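Local atomic coordinates of terminase large subunit (Thermus phage G20c, PDB entry 5M1P), a protein that cuts viral DNA with its metal-dependent nuclease domain and, as the full-length large terminase, drives ATP-powered packaging of the genome into empty capsids. Residues T24-C38 with V54-M68. Residues are numbered along the deposited sequence; the frame is centred on the assembly and turned at random.
Sequences TRLVVEDYRPDHIYC and VLDLDTGAIACLERM
H35 and the acids D56 and D58 show how carboxylates can tie a loop to a hairpin turn. H35 ND1 donates to the syn lone pair of D56 OD2 at 2.7 Å, close to the imidazole plane, although ring and carboxylate planes stand 65° apart. D58 lies across one face of that ring, its CB 3.6 Å from the centroid of H35, while D58 OD2 takes the I36 N-H at 2.9 Å from above the carboxylate plane. The opposite face meets R32 NE. A chi1 of -179°, with CG anti to the backbone N, carries the D56 carboxylate toward H35; D56 OD1 accepts from D58 N, an Asx turn, and from T59 N, an Asx motif. A water links D56 OD2 to E29 OE1 and Y37 OH, probably easing the proximity of the two acids. Farther along, A63, which with C64 forms a classic bulge opposite V54, receives V28 N (2.8 Å) and E29 N (3.1 Å) on its O. At the far end T24 OG1 donates to E66 OE2 at 2.7 Å; R25 adds a long salt bridge to E66, two bridging waters and a salt bridge to D86. Two short antiparallel ladders, R25-V27 against C64-E66 and Y37-C38 against L55-D56, thus form part of the mixed central sheet of the RNase H-like fold.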
loop_
_atom_site.group_PDB
_atom_site.type_symbol
_atom_site.label_atom_id
_atom_site.label_comp_id
_atom_site.label_asym_id
_atom_site.label_seq_id
_atom_site.Cartn_x
_atom_site.Cartn_y
_atom_site.Cartn_z
ATOM N N THR A 24 -6.997 -12.037 7.804
ATOM C CA THR A 24 -6.579 -11.217 6.671
ATOM C C THR A 24 -5.409 -10.276 6.989
ATOM O O THR A 24 -4.918 -9.594 6.089
ATOM C CB THR A 24 -7.765 -10.385 6.135
ATOM O OG1 THR A 24 -8.317 -9.596 7.190
ATOM C CG2 THR A 24 -8.853 -11.299 5.575
ATOM N N ARG A 25 -4.972 -10.231 8.252
ATOM C CA ARG A 25 -3.866 -9.361 8.659
ATOM C C ARG A 25 -2.554 -10.101 8.809
ATOM O O ARG A 25 -2.524 -11.198 9.360
ATOM C CB ARG A 25 -4.149 -8.705 10.000
ATOM C CG ARG A 25 -5.382 -7.835 10.034
ATOM C CD ARG A 25 -5.442 -7.130 11.370
ATOM N NE ARG A 25 -6.564 -6.219 11.461
ATOM C CZ ARG A 25 -6.742 -5.341 12.448
ATOM N NH1 ARG A 25 -5.870 -5.254 13.450
ATOM N NH2 ARG A 25 -7.794 -4.534 12.434
ATOM N N LEU A 26 -1.479 -9.464 8.364
ATOM C CA LEU A 26 -0.125 -9.853 8.728
ATOM C C LEU A 26 0.366 -8.841 9.746
ATOM O O LEU A 26 0.620 -7.692 9.397
ATOM C CB LEU A 26 0.788 -9.853 7.504
ATOM C CG LEU A 26 0.343 -10.712 6.317
ATOM C CD1 LEU A 26 1.477 -10.851 5.306
ATOM C CD2 LEU A 26 -0.192 -12.060 6.759
ATOM N N VAL A 27 0.516 -9.259 10.998
ATOM C CA VAL A 27 0.804 -8.321 12.081
ATOM C C VAL A 27 2.258 -8.487 12.448
ATOM O O VAL A 27 2.655 -9.540 12.945
ATOM C CB VAL A 27 -0.079 -8.558 13.324
ATOM C CG1 VAL A 27 0.196 -7.497 14.395
ATOM C CG2 VAL A 27 -1.549 -8.527 12.933
ATOM N N VAL A 28 3.044 -7.444 12.189
ATOM C CA VAL A 28 4.458 -7.409 12.544
ATOM C C VAL A 28 4.599 -6.954 13.988
ATOM O O VAL A 28 5.344 -7.545 14.782
ATOM C CB VAL A 28 5.252 -6.469 11.614
ATOM C CG1 VAL A 28 6.696 -6.354 12.073
ATOM C CG2 VAL A 28 5.220 -7.007 10.189
ATOM N N GLU A 29 3.917 -5.874 14.327
ATOM C CA GLU A 29 3.935 -5.408 15.697
ATOM C C GLU A 29 2.674 -4.662 16.039
ATOM O O GLU A 29 2.049 -4.001 15.193
ATOM C CB GLU A 29 5.167 -4.567 15.969
ATOM C CG GLU A 29 5.286 -3.295 15.170
ATOM C CD GLU A 29 6.634 -2.640 15.377
ATOM O OE1 GLU A 29 6.710 -1.675 16.160
ATOM O OE2 GLU A 29 7.625 -3.119 14.781
ATOM N N ASP A 30 2.302 -4.781 17.306
ATOM C CA ASP A 30 1.101 -4.133 17.792
ATOM C C ASP A 30 1.387 -2.651 17.994
ATOM O O ASP A 30 2.538 -2.208 17.974
ATOM C CB ASP A 30 0.597 -4.825 19.064
ATOM C CG ASP A 30 -0.043 -6.185 18.781
ATOM O OD1 ASP A 30 -0.717 -6.353 17.741
ATOM O OD2 ASP A 30 0.090 -7.087 19.622
ATOM N N TYR A 31 0.312 -1.882 18.126
ATOM C CA TYR A 31 0.372 -0.440 18.298
ATOM C C TYR A 31 1.312 -0.016 19.442
ATOM O O TYR A 31 1.219 -0.535 20.557
ATOM C CB TYR A 31 -1.040 0.050 18.599
ATOM C CG TYR A 31 -1.170 1.523 18.908
ATOM C CD1 TYR A 31 -0.598 2.496 18.071
ATOM C CD2 TYR A 31 -1.914 1.958 20.006
ATOM C CE1 TYR A 31 -0.741 3.845 18.322
ATOM C CE2 TYR A 31 -2.072 3.306 20.266
ATOM C CZ TYR A 31 -1.473 4.251 19.441
ATOM O OH TYR A 31 -1.616 5.601 19.705
ATOM N N ARG A 32 2.184 0.951 19.148
ATOM C CA ARG A 32 3.023 1.649 20.133
ATOM C C ARG A 32 2.495 3.081 20.229
ATOM O O ARG A 32 2.601 3.824 19.264
ATOM C CB ARG A 32 4.467 1.729 19.631
ATOM C CG ARG A 32 5.231 0.432 19.460
ATOM C CD ARG A 32 6.628 0.767 18.950
ATOM N NE ARG A 32 7.331 1.739 19.802
ATOM C CZ ARG A 32 8.284 1.459 20.696
ATOM N NH1 ARG A 32 8.704 0.212 20.905
ATOM N NH2 ARG A 32 8.833 2.450 21.394
ATOM N N PRO A 33 1.952 3.501 21.388
ATOM C CA PRO A 33 1.321 4.838 21.436
ATOM C C PRO A 33 2.243 6.058 21.391
ATOM O O PRO A 33 1.763 7.179 21.198
ATOM C CB PRO A 33 0.552 4.815 22.759
ATOM C CG PRO A 33 1.338 3.880 23.601
ATOM C CD PRO A 33 1.857 2.807 22.682
ATOM N N ASP A 34 3.542 5.846 21.577
ATOM C CA ASP A 34 4.538 6.897 21.374
ATOM C C ASP A 34 4.861 7.190 19.893
ATOM O O ASP A 34 5.574 8.155 19.602
ATOM C CB ASP A 34 5.832 6.576 22.143
ATOM C CG ASP A 34 6.442 5.226 21.765
ATOM O OD1 ASP A 34 5.746 4.359 21.182
ATOM O OD2 ASP A 34 7.626 5.018 22.084
ATOM N N HIS A 35 4.367 6.360 18.970
ATOM C CA HIS A 35 4.599 6.543 17.547
ATOM C C HIS A 35 3.336 6.960 16.812
ATOM O O HIS A 35 2.216 6.743 17.284
ATOM C CB HIS A 35 5.158 5.262 16.943
ATOM C CG HIS A 35 6.545 4.938 17.408
ATOM N ND1 HIS A 35 7.224 3.822 16.984
ATOM C CD2 HIS A 35 7.386 5.595 18.246
ATOM C CE1 HIS A 35 8.422 3.795 17.540
ATOM N NE2 HIS A 35 8.541 4.856 18.318
ATOM N N ILE A 36 3.538 7.562 15.646
ATOM C CA ILE A 36 2.462 8.047 14.784
ATOM C C ILE A 36 2.445 7.133 13.556
ATOM O O ILE A 36 3.498 6.763 13.034
ATOM C CB ILE A 36 2.711 9.524 14.393
ATOM C CG1 ILE A 36 2.621 10.434 15.629
ATOM C CG2 ILE A 36 1.747 9.999 13.311
ATOM C CD1 ILE A 36 1.214 10.712 16.120
ATOM N N TYR A 37 1.244 6.780 13.103
ATOM C CA TYR A 37 1.068 5.833 12.004
ATOM C C TYR A 37 0.215 6.427 10.903
ATOM O O TYR A 37 -0.589 7.340 11.130
ATOM C CB TYR A 37 0.351 4.591 12.521
ATOM C CG TYR A 37 1.110 3.805 13.554
ATOM C CD1 TYR A 37 1.150 4.202 14.893
ATOM C CD2 TYR A 37 1.784 2.651 13.199
ATOM C CE1 TYR A 37 1.843 3.465 15.836
ATOM C CE2 TYR A 37 2.477 1.906 14.143
ATOM C CZ TYR A 37 2.499 2.320 15.464
ATOM O OH TYR A 37 3.167 1.577 16.418
ATOM N N CYS A 38 0.378 5.879 9.704
ATOM C CA CYS A 38 -0.555 6.136 8.621
ATOM C C CYS A 38 -0.820 4.802 7.954
ATOM O O CYS A 38 -0.125 3.817 8.240
ATOM C CB CYS A 38 -0.010 7.170 7.641
ATOM S SG CYS A 38 1.353 6.584 6.621
ATOM N N VAL A 54 -0.185 -0.495 7.195
ATOM C CA VAL A 54 0.020 0.357 8.356
ATOM C C VAL A 54 1.515 0.605 8.532
ATOM O O VAL A 54 2.272 -0.335 8.802
ATOM C CB VAL A 54 -0.554 -0.289 9.632
ATOM C CG1 VAL A 54 -0.432 0.676 10.797
ATOM C CG2 VAL A 54 -2.012 -0.698 9.457
ATOM N N LEU A 55 1.921 1.868 8.388
ATOM C CA LEU A 55 3.309 2.308 8.483
ATOM C C LEU A 55 3.543 3.108 9.747
ATOM O O LEU A 55 2.853 4.076 10.015
ATOM C CB LEU A 55 3.655 3.166 7.273
ATOM C CG LEU A 55 5.051 3.778 7.222
ATOM C CD1 LEU A 55 6.128 2.707 7.304
ATOM C CD2 LEU A 55 5.199 4.577 5.946
ATOM N N ASP A 56 4.515 2.670 10.528
ATOM C CA ASP A 56 4.992 3.429 11.677
ATOM C C ASP A 56 5.901 4.537 11.131
ATOM O O ASP A 56 6.999 4.263 10.610
ATOM C CB ASP A 56 5.757 2.482 12.602
ATOM C CG ASP A 56 6.282 3.149 13.855
ATOM O OD1 ASP A 56 6.636 4.349 13.825
ATOM O OD2 ASP A 56 6.409 2.434 14.870
ATOM N N LEU A 57 5.435 5.781 11.211
ATOM C CA LEU A 57 6.169 6.907 10.637
ATOM C C LEU A 57 7.387 7.327 11.468
ATOM O O LEU A 57 8.219 8.095 10.985
ATOM C CB LEU A 57 5.231 8.094 10.415
ATOM C CG LEU A 57 4.173 7.911 9.326
ATOM C CD1 LEU A 57 3.133 9.014 9.394
ATOM C CD2 LEU A 57 4.792 7.861 7.948
ATOM N N ASP A 58 7.488 6.829 12.698
ATOM C CA ASP A 58 8.671 7.053 13.520
ATOM C C ASP A 58 9.814 6.096 13.166
ATOM O O ASP A 58 10.972 6.460 13.305
ATOM C CB ASP A 58 8.322 6.931 15.011
ATOM C CG ASP A 58 7.305 7.974 15.475
ATOM O OD1 ASP A 58 7.566 8.632 16.501
ATOM O OD2 ASP A 58 6.244 8.144 14.831
ATOM N N THR A 59 9.504 4.878 12.731
ATOM C CA THR A 59 10.541 3.876 12.424
ATOM C C THR A 59 10.686 3.544 10.940
ATOM O O THR A 59 11.699 2.967 10.541
ATOM C CB THR A 59 10.266 2.560 13.154
ATOM O OG1 THR A 59 9.091 1.951 12.604
ATOM C CG2 THR A 59 10.116 2.785 14.660
ATOM N N GLY A 60 9.675 3.870 10.132
ATOM C CA GLY A 60 9.689 3.513 8.715
ATOM C C GLY A 60 9.370 2.052 8.454
ATOM O O GLY A 60 9.606 1.572 7.344
ATOM N N ALA A 61 8.824 1.342 9.447
ATOM C CA ALA A 61 8.481 -0.068 9.311
ATOM C C ALA A 61 6.983 -0.289 9.212
ATOM O O ALA A 61 6.199 0.344 9.914
ATOM C CB ALA A 61 9.048 -0.864 10.473
ATOM N N ILE A 62 6.590 -1.199 8.330
ATOM C CA ILE A 62 5.219 -1.659 8.269
ATOM C C ILE A 62 4.929 -2.463 9.535
ATOM O O ILE A 62 5.654 -3.413 9.874
ATOM C CB ILE A 62 4.964 -2.515 7.009
ATOM C CG1 ILE A 62 5.145 -1.679 5.734
ATOM C CG2 ILE A 62 3.600 -3.187 7.063
ATOM C CD1 ILE A 62 4.198 -0.505 5.607
ATOM N N ALA A 63 3.895 -2.045 10.257
ATOM C CA ALA A 63 3.459 -2.707 11.490
ATOM C C ALA A 63 2.409 -3.772 11.221
ATOM O O ALA A 63 2.300 -4.746 11.967
ATOM C CB ALA A 63 2.906 -1.679 12.462
ATOM N N CYS A 64 1.606 -3.587 10.166
ATOM C CA CYS A 64 0.502 -4.485 9.865
ATOM C C CYS A 64 0.132 -4.293 8.405
ATOM O O CYS A 64 0.173 -3.161 7.910
ATOM C CB CYS A 64 -0.685 -4.130 10.760
ATOM S SG CYS A 64 -2.078 -5.253 10.596
ATOM N N LEU A 65 -0.195 -5.380 7.722
ATOM C CA LEU A 65 -0.685 -5.295 6.352
ATOM C C LEU A 65 -1.904 -6.182 6.231
ATOM O O LEU A 65 -1.833 -7.354 6.565
ATOM C CB LEU A 65 0.414 -5.732 5.385
ATOM C CG LEU A 65 0.039 -5.565 3.901
ATOM C CD1 LEU A 65 1.262 -5.125 3.112
ATOM C CD2 LEU A 65 -0.572 -6.817 3.301
ATOM N N GLU A 66 -3.023 -5.620 5.778
ATOM C CA GLU A 66 -4.258 -6.373 5.608
ATOM C C GLU A 66 -4.565 -6.438 4.131
ATOM O O GLU A 66 -4.482 -5.422 3.438
ATOM C CB GLU A 66 -5.413 -5.723 6.375
ATOM C CG GLU A 66 -6.690 -6.551 6.335
ATOM C CD GLU A 66 -7.690 -6.190 7.413
ATOM O OE1 GLU A 66 -7.539 -5.143 8.065
ATOM O OE2 GLU A 66 -8.631 -6.988 7.623
ATOM N N ARG A 67 -4.887 -7.638 3.663
ATOM C CA ARG A 67 -5.130 -7.867 2.249
ATOM C C ARG A 67 -6.265 -8.857 2.070
ATOM O O ARG A 67 -6.306 -9.894 2.721
ATOM C CB ARG A 67 -3.862 -8.411 1.596
ATOM C CG ARG A 67 -4.015 -8.780 0.125
ATOM C CD ARG A 67 -2.652 -8.865 -0.526
ATOM N NE ARG A 67 -2.643 -9.182 -1.958
ATOM C CZ ARG A 67 -2.613 -10.408 -2.488
ATOM N NH1 ARG A 67 -2.665 -11.506 -1.729
ATOM N NH2 ARG A 67 -2.534 -10.535 -3.809
ATOM N N MET A 68 -7.200 -8.539 1.191
ATOM C CA MET A 68 -8.196 -9.535 0.804
ATOM C C MET A 68 -8.768 -9.156 -0.539
ATOM O O MET A 68 -8.462 -8.105 -1.070
ATOM C CB MET A 68 -9.298 -9.682 1.861
ATOM C CG MET A 68 -10.126 -8.435 2.108
ATOM S SD MET A 68 -9.236 -7.051 2.837
ATOM C CE MET A 68 -10.622 -5.932 3.066
HETATM O O HOH W 1 -2.564 -9.636 4.684
HETATM O O HOH W 2 -9.174 -4.344 10.000
HETATM O O HOH W 3 -8.747 -7.484 10.247
HETATM O O HOH W 4 5.044 0.093 15.087
HETATM O O HOH W 5 7.220 -3.194 12.345
#